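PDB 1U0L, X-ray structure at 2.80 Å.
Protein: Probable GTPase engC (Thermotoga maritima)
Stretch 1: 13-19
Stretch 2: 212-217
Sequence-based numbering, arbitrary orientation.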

# COMPACT_ATOMS: atom_id res chain seq x y z
N GLY A 13 11.30 17.81 -9.26
CA GLY A 13 9.93 17.84 -8.79
C GLY A 13 9.29 16.46 -8.72
O GLY A 13 9.84 15.49 -9.26
N ILE A 14 8.15 16.37 -8.05
CA ILE A 14 7.41 15.11 -7.93
C ILE A 14 6.09 15.29 -8.67
O ILE A 14 5.39 16.27 -8.44
CB ILE A 14 7.08 14.76 -6.45
CG1 ILE A 14 8.35 14.73 -5.60
CG2 ILE A 14 6.42 13.38 -6.39
CD1 ILE A 14 8.89 16.10 -5.23
N VAL A 15 5.75 14.37 -9.56
CA VAL A 15 4.48 14.46 -10.27
C VAL A 15 3.35 14.21 -9.27
O VAL A 15 3.42 13.29 -8.46
CB VAL A 15 4.35 13.40 -11.34
CG1 VAL A 15 2.94 13.48 -11.95
CG2 VAL A 15 5.44 13.58 -12.39
N VAL A 16 2.29 15.00 -9.34
CA VAL A 16 1.20 14.84 -8.40
C VAL A 16 -0.18 14.62 -9.00
O VAL A 16 -1.11 14.21 -8.30
CB VAL A 16 1.13 16.02 -7.47
CG1 VAL A 16 2.36 16.04 -6.56
CG2 VAL A 16 1.03 17.28 -8.30
N SER A 17 -0.33 14.90 -10.29
CA SER A 17 -1.62 14.68 -10.94
C SER A 17 -1.54 15.01 -12.42
O SER A 17 -0.58 15.60 -12.89
CB SER A 17 -2.71 15.54 -10.30
OG SER A 17 -2.58 16.89 -10.67
N PHE A 18 -2.58 14.59 -13.16
CA PHE A 18 -2.65 14.85 -14.58
C PHE A 18 -3.90 15.67 -14.91
O PHE A 18 -5.01 15.16 -14.92
CB PHE A 18 -2.61 13.53 -15.34
CG PHE A 18 -1.31 12.81 -15.20
CD1 PHE A 18 -0.90 12.33 -13.96
CD2 PHE A 18 -0.48 12.64 -16.29
CE1 PHE A 18 0.32 11.69 -13.81
CE2 PHE A 18 0.75 12.00 -16.15
CZ PHE A 18 1.15 11.53 -14.91
N HIS A 19 -3.68 16.95 -15.19
CA HIS A 19 -4.74 17.89 -15.49
C HIS A 19 -4.71 18.33 -16.97
O HIS A 19 -3.65 18.35 -17.60
CB HIS A 19 -4.57 19.11 -14.57
CG HIS A 19 -5.78 19.97 -14.46
ND1 HIS A 19 -6.32 20.65 -15.53
CD2 HIS A 19 -6.56 20.28 -13.39
CE1 HIS A 19 -7.37 21.35 -15.13
NE2 HIS A 19 -7.54 21.14 -13.84
N THR A 212 -9.27 9.30 -14.63
CA THR A 212 -8.94 7.97 -14.14
C THR A 212 -7.56 7.81 -13.50
O THR A 212 -7.16 6.70 -13.16
CB THR A 212 -9.07 6.93 -15.27
OG1 THR A 212 -8.11 7.21 -16.29
CG2 THR A 212 -10.47 6.96 -15.86
N THR A 213 -6.83 8.91 -13.35
CA THR A 213 -5.51 8.82 -12.73
C THR A 213 -5.55 9.31 -11.28
O THR A 213 -6.34 10.20 -10.93
CB THR A 213 -4.47 9.61 -13.53
OG1 THR A 213 -4.91 10.96 -13.68
CG2 THR A 213 -4.30 9.00 -14.91
N ALA A 214 -4.71 8.73 -10.44
CA ALA A 214 -4.68 9.10 -9.04
C ALA A 214 -4.04 10.46 -8.90
O ALA A 214 -3.61 11.06 -9.88
CB ALA A 214 -3.89 8.08 -8.24
N GLN A 215 -3.98 10.95 -7.67
CA GLN A 215 -3.37 12.23 -7.38
C GLN A 215 -2.65 12.08 -6.07
O GLN A 215 -2.93 11.15 -5.31
CB GLN A 215 -4.43 13.31 -7.24
CG GLN A 215 -4.95 13.83 -8.54
CD GLN A 215 -5.87 15.00 -8.33
OE1 GLN A 215 -5.70 15.78 -7.39
NE2 GLN A 215 -6.86 15.14 -9.22
N LEU A 216 -1.71 12.96 -5.80
CA LEU A 216 -1.02 12.85 -4.53
C LEU A 216 -1.52 14.01 -3.70
O LEU A 216 -1.57 15.14 -4.17
CB LEU A 216 0.49 12.92 -4.72
CG LEU A 216 1.11 11.78 -5.55
CD1 LEU A 216 2.61 11.90 -5.52
CD2 LEU A 216 0.69 10.43 -4.98
N LEU A 217 -1.95 13.72 -2.48
CA LEU A 217 -2.43 14.76 -1.60
C LEU A 217 -1.32 15.03 -0.61
O LEU A 217 -0.81 14.10 0.01
CB LEU A 217 -3.70 14.30 -0.89
CG LEU A 217 -4.85 14.01 -1.84
CD1 LEU A 217 -5.97 13.31 -1.09
CD2 LEU A 217 -5.33 15.31 -2.46
O HOH W 1 -4.27 12.81 -11.93

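This is a small, roughly antiparallel backbone contact, held by one direct hydrogen bond and one bridging water and flanked by apolar packing around Leu216. Residues 14-18 of the strand and the segment 213-216 run 145° apart; the two stretches lie nearly 200 residues from each other in sequence and bury 301 Å² between them. At the centre, Leu216 N donates to Val16 O at 2.9 Å with an N-H...O angle of 148°, and the paired CA atoms of Val16 and Leu216 stand 4.9 Å apart. The same carbonyl receives a second, weaker approach: Gln215 CA lies 3.1 Å from Val16 O, with an angle of 131° at the hydrogen, so one acceptor meets two consecutive residues.

Leu216 has the largest covered area of the contact, 66 Å². Its CA-to-CB bond points toward strand 13-19, and with chi1 m and chi2 t, Leu216 CD1 lies 3.4 Å from Val15 O and 4.2 Å from Ile14 CG2. The CA-to-CB bond of Val16 runs sideways, yet Val16 CG1 comes within 4.1 Å of Leu216 CB, adding apolar packing beside the hydrogen bond. One step along, Ser17 CB sits 3.3 Å from Gln215 CG, a close carbon-carbon approach; Ser17 OG is satisfied elsewhere in the structure.

Beyond this point the chains spread: the CA atoms of Phe18 and Thr213 are 6.9 Å apart, and water 1 fills part of the gap. It accepts from Phe18 N at 2.7 Å, donates to Ala214 O at 2.8 Å, and hydrogen-bonds Thr213 OG1 at 2.6 Å. The water thus links the backbone of Phe18 to both a side chain and a carbonyl of the other segment. The CA-to-CB bond of Thr213 points toward the strand, with Thr213 OG1 3.8 Å from Phe18 CB and oblique to the aromatic ring.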